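Side-chain contacts in ribulose bisphosphate carboxylase (Pyrococcus horikoshii, PDB 2D69), which probably catalyses the addition of carbon dioxide and water to ribulose 1,5-bisphosphate, giving two molecules of 3-phosphoglycerate, in an archaeal AMP degradation pathway: residues A[225-230]-A[236-241]; A[259-264]-A[305-310]. One frame throughout, in Å; residues are numbered along the deposited sequence.

Contact 1 of 2, residues A[225-230]-A[236-241]; sequences INITGP and KRAEMV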
# COMPACT_ATOMS: atom_id res chain seq x y z
N ILE A 225 19.23 15.41 -19.65
CA ILE A 225 18.46 16.30 -18.79
C ILE A 225 18.96 16.23 -17.39
O ILE A 225 19.11 15.14 -16.84
CB ILE A 225 16.95 15.95 -18.93
CG1 ILE A 225 16.10 16.95 -18.13
CG2 ILE A 225 16.64 14.51 -18.49
CD1 ILE A 225 14.70 17.01 -18.62
N ASN A 226 19.22 17.40 -16.79
CA ASN A 226 19.82 17.51 -15.46
C ASN A 226 18.83 17.26 -14.32
O ASN A 226 18.01 18.11 -14.01
CB ASN A 226 20.42 18.87 -15.34
CG ASN A 226 21.32 19.02 -14.16
OD1 ASN A 226 21.99 20.06 -14.01
ND2 ASN A 226 21.44 17.99 -13.38
N ILE A 227 18.91 16.09 -13.70
CA ILE A 227 18.03 15.68 -12.57
C ILE A 227 18.70 15.93 -11.22
O ILE A 227 18.17 15.59 -10.18
CB ILE A 227 17.66 14.21 -12.66
CG1 ILE A 227 18.87 13.30 -12.49
CG2 ILE A 227 17.02 13.85 -14.08
CD1 ILE A 227 18.46 11.85 -12.12
N THR A 228 19.89 16.50 -11.24
CA THR A 228 20.64 16.75 -10.02
C THR A 228 19.77 17.52 -9.00
O THR A 228 19.03 18.44 -9.35
CB THR A 228 21.86 17.58 -10.34
OG1 THR A 228 22.67 16.92 -11.30
CG2 THR A 228 22.76 17.75 -9.13
N GLY A 229 19.87 17.07 -7.74
CA GLY A 229 19.12 17.57 -6.61
C GLY A 229 19.34 16.67 -5.36
O GLY A 229 20.03 15.66 -5.42
N PRO A 230 18.68 17.03 -4.26
CA PRO A 230 18.49 16.12 -3.12
C PRO A 230 17.97 14.80 -3.67
O PRO A 230 17.17 14.84 -4.60
CB PRO A 230 17.40 16.81 -2.31
CG PRO A 230 17.49 18.25 -2.68
CD PRO A 230 18.06 18.35 -4.04
N LYS A 236 12.50 11.26 -8.23
CA LYS A 236 11.21 11.65 -8.84
C LYS A 236 11.42 12.19 -10.27
O LYS A 236 10.65 11.94 -11.17
CB LYS A 236 10.49 12.68 -7.95
CG LYS A 236 9.85 12.08 -6.63
CD LYS A 236 9.47 13.19 -5.59
CE LYS A 236 9.01 12.64 -4.18
NZ LYS A 236 9.41 13.55 -2.98
N ARG A 237 12.53 12.92 -10.48
CA ARG A 237 12.77 13.53 -11.79
C ARG A 237 13.16 12.45 -12.82
O ARG A 237 12.68 12.45 -13.96
CB ARG A 237 13.80 14.65 -11.66
CG ARG A 237 13.24 15.93 -11.05
CD ARG A 237 14.26 17.08 -10.81
NE ARG A 237 13.54 18.12 -10.11
CZ ARG A 237 14.03 19.23 -9.55
NH1 ARG A 237 13.19 20.00 -8.87
NH2 ARG A 237 15.31 19.52 -9.60
N ALA A 238 13.97 11.48 -12.39
CA ALA A 238 14.29 10.29 -13.22
C ALA A 238 13.03 9.57 -13.62
O ALA A 238 12.82 9.25 -14.81
CB ALA A 238 15.30 9.35 -12.51
N GLU A 239 12.10 9.40 -12.68
CA GLU A 239 10.83 8.73 -13.04
C GLU A 239 10.03 9.52 -14.06
O GLU A 239 9.41 8.96 -15.04
CB GLU A 239 9.96 8.51 -11.76
CG GLU A 239 10.54 7.51 -10.77
CD GLU A 239 9.77 7.40 -9.44
OE1 GLU A 239 9.04 8.34 -9.08
OE2 GLU A 239 9.89 6.38 -8.75
N MET A 240 10.03 10.83 -13.93
CA MET A 240 9.35 11.69 -14.93
C MET A 240 9.97 11.60 -16.32
O MET A 240 9.25 11.54 -17.33
CB MET A 240 9.29 13.15 -14.50
CG MET A 240 8.46 13.44 -13.25
SD MET A 240 9.03 15.11 -12.73
CE MET A 240 8.40 15.23 -11.00
N VAL A 241 11.29 11.51 -16.37
CA VAL A 241 12.00 11.40 -17.65
C VAL A 241 11.59 10.08 -18.32
O VAL A 241 11.10 10.08 -19.46
CB VAL A 241 13.56 11.56 -17.43
CG1 VAL A 241 14.33 11.22 -18.76
CG2 VAL A 241 13.88 12.97 -17.00
O HOH W 1 17.36 18.78 -11.47

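Contact 2 of 2, residues A[259-264]-A[305-310]; sequences SALQYM and IGVDQI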
# COMPACT_ATOMS: atom_id res chain seq x y z
N SER A 259 27.01 8.46 -2.43
CA SER A 259 25.87 7.83 -1.79
C SER A 259 24.64 7.94 -2.65
O SER A 259 23.92 6.92 -2.91
CB SER A 259 25.63 8.44 -0.41
OG SER A 259 24.48 7.83 0.15
N ALA A 260 24.42 9.14 -3.16
CA ALA A 260 23.26 9.34 -4.04
C ALA A 260 23.46 8.64 -5.35
O ALA A 260 22.52 8.10 -5.85
CB ALA A 260 23.03 10.76 -4.28
N LEU A 261 24.68 8.65 -5.88
CA LEU A 261 24.97 7.99 -7.17
C LEU A 261 24.70 6.49 -7.11
O LEU A 261 24.08 5.94 -8.00
CB LEU A 261 26.41 8.19 -7.58
CG LEU A 261 26.78 8.28 -9.05
CD1 LEU A 261 28.15 7.75 -9.39
CD2 LEU A 261 25.74 7.88 -10.11
N GLN A 262 25.13 5.84 -6.02
CA GLN A 262 24.97 4.40 -5.92
C GLN A 262 23.50 4.08 -5.90
O GLN A 262 23.02 3.15 -6.57
CB GLN A 262 25.68 3.83 -4.70
CG GLN A 262 27.15 3.78 -4.81
CD GLN A 262 27.74 2.65 -3.98
OE1 GLN A 262 28.36 2.89 -2.96
NE2 GLN A 262 27.52 1.43 -4.39
N TYR A 263 22.73 4.86 -5.17
CA TYR A 263 21.30 4.59 -5.17
C TYR A 263 20.65 4.89 -6.51
O TYR A 263 19.77 4.12 -7.00
CB TYR A 263 20.63 5.34 -4.02
CG TYR A 263 19.12 5.22 -4.07
CD1 TYR A 263 18.50 3.98 -3.84
CD2 TYR A 263 18.33 6.28 -4.40
CE1 TYR A 263 17.13 3.82 -3.90
CE2 TYR A 263 16.94 6.14 -4.46
CZ TYR A 263 16.36 4.90 -4.21
OH TYR A 263 15.01 4.75 -4.26
N MET A 264 21.07 6.00 -7.14
CA MET A 264 20.50 6.36 -8.45
C MET A 264 20.78 5.33 -9.49
O MET A 264 19.96 5.11 -10.35
CB MET A 264 20.96 7.79 -8.90
CG MET A 264 20.29 8.93 -8.11
SD MET A 264 18.48 8.86 -8.25
CE MET A 264 18.16 8.85 -10.00
N ILE A 305 30.40 1.69 -10.35
CA ILE A 305 29.02 1.91 -10.01
C ILE A 305 28.20 1.81 -11.28
O ILE A 305 27.24 1.04 -11.40
CB ILE A 305 28.82 3.28 -9.29
CG1 ILE A 305 29.48 3.23 -7.93
CG2 ILE A 305 27.32 3.53 -9.09
CD1 ILE A 305 29.77 4.59 -7.32
N GLY A 306 28.60 2.59 -12.27
CA GLY A 306 27.97 2.46 -13.56
C GLY A 306 27.42 3.68 -14.25
O GLY A 306 26.29 3.63 -14.70
N VAL A 307 28.22 4.74 -14.40
CA VAL A 307 27.85 5.84 -15.31
C VAL A 307 28.09 5.34 -16.69
O VAL A 307 28.96 4.52 -16.88
CB VAL A 307 28.64 7.17 -14.99
CG1 VAL A 307 28.44 7.58 -13.57
CG2 VAL A 307 30.05 7.05 -15.37
N ASP A 308 27.29 5.76 -17.66
CA ASP A 308 27.44 5.29 -19.05
C ASP A 308 28.34 6.16 -19.92
O ASP A 308 28.85 5.71 -21.00
CB ASP A 308 26.08 5.19 -19.69
CG ASP A 308 25.21 4.21 -18.99
OD1 ASP A 308 25.30 3.01 -19.36
OD2 ASP A 308 24.42 4.54 -18.08
N GLN A 309 28.53 7.40 -19.47
CA GLN A 309 29.40 8.39 -20.13
C GLN A 309 29.85 9.43 -19.12
O GLN A 309 29.14 9.71 -18.15
CB GLN A 309 28.76 9.04 -21.36
CG GLN A 309 27.45 9.64 -21.16
CD GLN A 309 26.72 9.93 -22.46
OE1 GLN A 309 26.33 11.09 -22.71
NE2 GLN A 309 26.51 8.93 -23.24
N ILE A 310 31.05 9.93 -19.28
CA ILE A 310 31.59 10.89 -18.30
C ILE A 310 32.62 11.80 -18.98
O ILE A 310 33.39 11.36 -19.85
CB ILE A 310 32.22 10.16 -17.07
CG1 ILE A 310 32.65 11.13 -15.98
CG2 ILE A 310 33.41 9.35 -17.49
CD1 ILE A 310 32.99 10.47 -14.68

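Contact 1 of 2, residues A[225-230]-A[236-241]
R237, I227 and T228 meet where the loop after strand 222-224 of the TIM barrel leads into helix 231-244, which packs back against it within one β/α unit. R237 CB lies against I227, 4.0 Å from I227 CB, with I227 CG2 almost as near, the two side chains sliding past each other in opposite directions. Beyond CB the arginine runs extended from CG to NE and carries its guanidinium towards the loop backbone. R237 NH2 donates to a water oxygen 2.9 Å away, and this water donates to N226 O and T228 O, fastening the loop carbonyls to the helix side chain. T228 O also lies near the guanidinium plane at its edge, but 3.9 Å from R237 NH2. NH1 forms a salt bridge with E94 of the second subunit. T228 OG1, hydrogen-bonded to D252 N, belongs to a side chain about 7 Å from those of H278 and E189, a predicted proton acceptor and magnesium ligand. I227 CG1 lies between the backbone N and the carbonyl carbon (chi1 65°), and with chi2 extended I227 CD1 comes to 4.0 Å from A238 CB. One helical turn beyond R237, V241 CG2 meets I225 CG2 at a tight 3.5 Å.

Contact 2 of 2, residues A[259-264]-A[305-310]
The carboxamide of Q262 is the flat group beside I305, yet it is the methylene before it that does the touching: on neither face of the amide does an atom of 305-310 come within 4.2 Å. Both polar atoms of the amide are engaged elsewhere, NE2 giving a hydrogen bond to G96 O and OE1 accepting one from V99 N, which fixes the amide's rotation. Q262 CG is 3.7 Å from I305 CD1, and the two side chains cross at about a right angle. I305 is the residue common to most of this buried apolar contact. With CG1 anti to the carbonyl carbon (chi1 -68°) and chi2 extended, its terminal methyl reaches both Q262 CG and L261, with I305 CD1 4.1 Å from L261 CD1. Its CG2, anti to the backbone N, lies instead over the helix backbone, 4.0 Å from Q262 CA. With the I305 branches cut back to an alanine, the Q262 methylene would probably lose its apolar neighbour across the contact, and L261 CD1 one of its two, opening a gap there. L261 CD1 also touches V307 CG1, 4.2 Å away. Between I305 and V307 the chain turns at G306, which, with positive phi (128°), is the C-prime residue of a Schellman motif that ends helix 295-305, V307 N being hydrogen-bonded to A302 O. V307 packs on A277 of strand 274-278 and on A302, and strand 309-311 then enters the barrel beside strand 274-278; the contact therefore joins helix 258-271 to the end of helix 295-305 and the turn leading into that strand.

From the N terminus, the chain leaves strand 222-224, and contact 1 closes a short loop within one β/α unit, with only five residues between its segments. Strand 248-252 follows helix 231-244, and helix 258-271 then opens contact 2, which spans a longer excursion of 40 residues through strand 274-278 and helix 295-305 and joins helix 258-271 to the approach to strand 309-311. The contacts thus follow in series, neither nested nor crossed. M264 links them, its CE packing 3.7 Å from I227 CD1 and also against A238. Both lie at the subunit interface: G229 O accepts a hydrogen bond from S259 OG of the second subunit, so the loop of contact 1 faces the partner's helix of contact 2.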